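Local coordinates for lipase, class 3 (Penicillium roqueforti FM164, PDB 6L7N), which probably hydrolyses the ester bonds of acylglycerols, as a fungal class 3 lipase of the alpha/beta-hydrolase fold, at residues E76-S81 with P137-A142; W221-N226 with D234-D239. All blocks are in the same frame, centred on the assembly; numbering follows the deposited sequence.

Interaction 1 of 2, residues E76-S81 with P137-A142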
# COMPACT_ATOMS: atom_id res chain seq x y z
N GLU A 76 12.65 -12.95 6.74
CA GLU A 76 12.80 -13.70 5.50
C GLU A 76 11.88 -13.15 4.40
O GLU A 76 11.04 -13.85 3.84
CB GLU A 76 12.56 -15.20 5.72
CG GLU A 76 13.68 -15.90 6.52
CD GLU A 76 13.79 -17.40 6.23
OE1 GLU A 76 13.73 -17.81 5.05
OE2 GLU A 76 13.97 -18.18 7.19
N ALA A 77 12.04 -11.86 4.12
CA ALA A 77 11.18 -11.23 3.14
C ALA A 77 11.95 -10.25 2.27
O ALA A 77 12.82 -9.52 2.76
CB ALA A 77 10.01 -10.50 3.80
N VAL A 78 11.64 -10.25 0.98
CA VAL A 78 11.96 -9.16 0.07
C VAL A 78 10.78 -8.21 0.10
O VAL A 78 9.63 -8.66 0.02
CB VAL A 78 12.24 -9.69 -1.35
CG1 VAL A 78 12.47 -8.54 -2.31
CG2 VAL A 78 13.46 -10.62 -1.32
N VAL A 79 11.05 -6.92 0.24
CA VAL A 79 10.02 -5.91 0.47
C VAL A 79 10.08 -4.90 -0.66
O VAL A 79 11.12 -4.27 -0.88
CB VAL A 79 10.19 -5.22 1.83
CG1 VAL A 79 9.13 -4.13 2.02
CG2 VAL A 79 10.14 -6.24 2.98
N LEU A 80 8.96 -4.73 -1.34
CA LEU A 80 8.80 -3.75 -2.40
C LEU A 80 7.86 -2.69 -1.85
O LEU A 80 6.67 -2.98 -1.65
CB LEU A 80 8.23 -4.39 -3.66
CG LEU A 80 7.83 -3.47 -4.81
CD1 LEU A 80 8.97 -2.52 -5.19
CD2 LEU A 80 7.39 -4.34 -6.00
N SER A 81 8.36 -1.48 -1.63
CA SER A 81 7.61 -0.42 -0.98
C SER A 81 7.42 0.75 -1.93
O SER A 81 8.39 1.20 -2.56
CB SER A 81 8.31 0.05 0.29
OG SER A 81 7.71 1.23 0.79
N PRO A 137 16.31 -17.19 -1.97
CA PRO A 137 15.29 -18.06 -2.59
C PRO A 137 14.14 -18.47 -1.67
O PRO A 137 13.04 -18.71 -2.18
CB PRO A 137 16.11 -19.29 -3.02
CG PRO A 137 17.27 -19.32 -2.08
CD PRO A 137 17.62 -17.86 -1.87
N GLY A 138 14.36 -18.60 -0.37
CA GLY A 138 13.30 -19.01 0.52
C GLY A 138 12.47 -17.87 1.06
O GLY A 138 11.64 -18.09 1.95
N TYR A 139 12.66 -16.67 0.54
CA TYR A 139 12.03 -15.48 1.11
C TYR A 139 10.69 -15.21 0.43
O TYR A 139 10.51 -15.48 -0.76
CB TYR A 139 12.93 -14.25 0.97
CG TYR A 139 14.05 -14.18 2.00
CD1 TYR A 139 14.50 -15.33 2.65
CD2 TYR A 139 14.66 -12.98 2.30
CE1 TYR A 139 15.52 -15.27 3.59
CE2 TYR A 139 15.69 -12.91 3.25
CZ TYR A 139 16.11 -14.06 3.88
OH TYR A 139 17.13 -13.99 4.82
N GLU A 140 9.75 -14.70 1.21
CA GLU A 140 8.49 -14.24 0.65
C GLU A 140 8.69 -12.87 0.02
O GLU A 140 9.71 -12.21 0.22
CB GLU A 140 7.41 -14.20 1.74
CG GLU A 140 7.59 -13.08 2.74
CD GLU A 140 6.53 -13.06 3.83
OE1 GLU A 140 5.41 -13.55 3.60
OE2 GLU A 140 6.83 -12.54 4.93
N LEU A 141 7.72 -12.45 -0.77
CA LEU A 141 7.74 -11.12 -1.36
C LEU A 141 6.56 -10.37 -0.77
O LEU A 141 5.44 -10.88 -0.79
CB LEU A 141 7.66 -11.15 -2.89
CG LEU A 141 7.41 -9.78 -3.55
CD1 LEU A 141 8.57 -8.81 -3.35
CD2 LEU A 141 7.06 -9.88 -5.03
N ALA A 142 6.83 -9.21 -0.21
CA ALA A 142 5.83 -8.37 0.43
C ALA A 142 5.84 -7.03 -0.29
O ALA A 142 6.89 -6.38 -0.37
CB ALA A 142 6.11 -8.21 1.92
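Y139 lays its phenol ring flat beneath the backbone of E76: E76 CA stands 3.5 Å from the ring centroid, only 2° off the normal, a CH-pi contact over the centre of the face. The first torsion sets CG anti to the carbonyl carbon (chi1 -79°), on the side of the backbone N. The E76 side chain crosses the tyrosine at about a right angle, and its OE1 comes 3.4 Å from Y139 CE1. An alanine in place of Y139 would probably leave the E76 backbone without its aromatic floor and H73, which is hydrogen-bonded to the phenol OH, without that partner.

Next come the backbone bonds. E140 N reaches E76 O at 3.1 Å, the longest of four; V78 N to E140 O, A142 N to V78 O and L80 N to A142 O follow at 2.8 to 2.9 Å, alternating between the two strands as in parallel pairing. The strand axes lie 4.6 Å apart and 22° from parallel. On one side A77 CB meets E140 CG at 3.7 Å; on the other V78 CG1 meets L141 CD1, where L129 of helix 112-135 covers both. W15 of helix 6-22 packs on A77 and V79. Two neighbouring parallel strands, sandwiched between helices and joined through helix 112-135, are typical of the central sheet of the alpha/beta-hydrolase fold.

Interaction 2 of 2, residues W221-N226 with D234-D239; sequences WITSPN and DIKVID
W221 and I238 meet obliquely, the isoleucine bringing its CD1 to 3.5 Å from W221 CB and on toward CE3 of the indole. The indole leaves the strand with CG anti to the backbone N (chi1 -174°), and one of its faces receives T223 CG2 of the same segment, 3.9 Å above the plane and over its centre. That methyl is shared: K236 passes T223 at about a right angle, its CG 3.8 Å from T223 CG2. The lysine chain bends at chi2 and again at chi4, and NZ ends 3.5 Å from T223 OG1, a weak hydrogen bond. T223 OG1 also makes a weak bond to D234 O, an oxygen held more firmly by T223 N at 2.8 Å, so the D234 carbonyl meets the threonine's backbone N-H and, weakly, its hydroxyl.

I222 and I235 behave differently. They lie side by side and point the same way, on the sheet face away from W221 and K236, with their CG1 atoms 4.2 Å apart. Beyond the paired residues, S224 CB packs on the carboxylate carbon of D234, whose OD2 is bonded to G231 N.

Two backbone bonds join W221 and K236, marking them as an antiparallel hydrogen-bonded pair: W221 N to K236 O is nearly straight (172° at the hydrogen), and K236 N returns to W221 O. I222 with I235 is the adjoining non-hydrogen-bonded pair. Strands 219-222 and 235-238 follow each other in the chain and so form a beta hairpin with a long connection. Strand 235-238 is the outermost on this side of the eight-stranded sheet, while strand 219-222 is flanked on its other side by strand 193-198, where W221 packs on T197 and I222 on H198, and W221 NE1 bonds to T199 O just beyond.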
# COMPACT_ATOMS: atom_id res chain seq x y z
N TRP A 221 -10.59 -2.46 9.10
CA TRP A 221 -11.06 -1.12 9.46
C TRP A 221 -10.62 -0.83 10.89
O TRP A 221 -11.15 -1.42 11.84
CB TRP A 221 -12.58 -1.05 9.31
CG TRP A 221 -13.19 0.29 9.50
CD1 TRP A 221 -12.63 1.52 9.24
CD2 TRP A 221 -14.50 0.55 10.00
NE1 TRP A 221 -13.53 2.52 9.55
CE2 TRP A 221 -14.69 1.95 10.01
CE3 TRP A 221 -15.55 -0.27 10.44
CZ2 TRP A 221 -15.87 2.55 10.45
CZ3 TRP A 221 -16.73 0.32 10.87
CH2 TRP A 221 -16.88 1.72 10.86
N ILE A 222 -9.64 0.05 11.03
CA ILE A 222 -9.17 0.52 12.33
C ILE A 222 -10.13 1.59 12.83
O ILE A 222 -10.27 2.64 12.20
CB ILE A 222 -7.74 1.06 12.23
CG1 ILE A 222 -6.84 0.07 11.49
CG2 ILE A 222 -7.18 1.36 13.62
CD1 ILE A 222 -5.66 0.70 10.81
N THR A 223 -10.79 1.32 13.95
CA THR A 223 -11.84 2.20 14.45
C THR A 223 -11.35 3.12 15.56
O THR A 223 -12.09 4.03 15.95
CB THR A 223 -13.02 1.36 14.96
OG1 THR A 223 -12.56 0.49 16.00
CG2 THR A 223 -13.58 0.52 13.84
N SER A 224 -10.14 2.92 16.06
CA SER A 224 -9.60 3.77 17.11
C SER A 224 -9.21 5.14 16.54
O SER A 224 -8.93 5.27 15.35
CB SER A 224 -8.39 3.09 17.76
OG SER A 224 -7.49 2.56 16.80
N PRO A 225 -9.18 6.18 17.39
CA PRO A 225 -8.91 7.54 16.90
C PRO A 225 -7.46 7.80 16.48
O PRO A 225 -6.59 6.94 16.64
CB PRO A 225 -9.28 8.44 18.09
CG PRO A 225 -10.02 7.57 19.06
CD PRO A 225 -9.61 6.16 18.80
N ASN A 226 -7.21 9.00 15.95
CA ASN A 226 -5.86 9.44 15.62
C ASN A 226 -4.99 9.47 16.87
O ASN A 226 -5.46 9.75 17.98
CB ASN A 226 -5.89 10.83 14.99
CG ASN A 226 -6.86 10.95 13.83
OD1 ASN A 226 -7.40 9.96 13.34
ND2 ASN A 226 -7.10 12.19 13.40
N ASP A 234 -9.65 -3.00 18.16
CA ASP A 234 -9.85 -1.77 17.40
C ASP A 234 -9.86 -1.98 15.89
O ASP A 234 -9.81 -1.00 15.13
CB ASP A 234 -8.77 -0.75 17.78
CG ASP A 234 -8.92 -0.25 19.20
OD1 ASP A 234 -10.07 0.06 19.60
OD2 ASP A 234 -7.90 -0.20 19.92
N ILE A 235 -9.91 -3.22 15.42
CA ILE A 235 -9.94 -3.53 13.99
C ILE A 235 -11.13 -4.43 13.72
O ILE A 235 -11.26 -5.50 14.33
CB ILE A 235 -8.63 -4.19 13.52
CG1 ILE A 235 -7.42 -3.32 13.87
CG2 ILE A 235 -8.68 -4.42 12.01
CD1 ILE A 235 -6.11 -3.89 13.39
N LYS A 236 -12.01 -3.99 12.82
CA LYS A 236 -13.13 -4.77 12.33
C LYS A 236 -12.82 -5.27 10.93
O LYS A 236 -12.25 -4.54 10.12
CB LYS A 236 -14.41 -3.93 12.32
CG LYS A 236 -14.63 -3.10 13.58
CD LYS A 236 -16.06 -3.20 14.07
CE LYS A 236 -16.37 -2.07 15.04
NZ LYS A 236 -15.21 -1.78 15.95
N VAL A 237 -13.18 -6.51 10.63
CA VAL A 237 -12.94 -7.07 9.31
C VAL A 237 -14.25 -7.05 8.54
O VAL A 237 -15.27 -7.59 9.00
CB VAL A 237 -12.32 -8.48 9.40
CG1 VAL A 237 -11.81 -8.93 8.04
CG2 VAL A 237 -11.18 -8.46 10.40
N ILE A 238 -14.26 -6.38 7.39
CA ILE A 238 -15.45 -6.22 6.56
C ILE A 238 -15.24 -7.04 5.29
O ILE A 238 -14.23 -6.86 4.59
CB ILE A 238 -15.73 -4.75 6.25
CG1 ILE A 238 -16.12 -4.02 7.53
CG2 ILE A 238 -16.85 -4.61 5.25
CD1 ILE A 238 -15.08 -3.09 8.01
N ASP A 239 -16.17 -7.95 4.99
CA ASP A 239 -15.93 -8.95 3.96
C ASP A 239 -16.42 -8.56 2.57
O ASP A 239 -16.16 -9.28 1.61
CB ASP A 239 -16.55 -10.29 4.38
CG ASP A 239 -16.06 -10.75 5.74
OD1 ASP A 239 -14.95 -10.33 6.13
OD2 ASP A 239 -16.76 -11.53 6.42

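Overall arrangement
From the N terminus, the chain first passes through helix 6-22 and strands 52-57 and 66-72. Interaction 1 then closes a loop of 55 residues, mostly helical, bringing strand 77-83 beside strand 140-146. Interaction 2 opens only after that loop is shut and spans just seven residues without helix or strand. The two are therefore in series, neither nested nor crossed. Both belong to one mixed sheet: interaction 1 joins its third and fourth strands, interaction 2 its seventh and eighth. Strands 169-173 and 193-198 lie between them, with the contact centres 27 Å apart and their nearest atoms about 17 Å apart. One pairing is parallel, the other antiparallel.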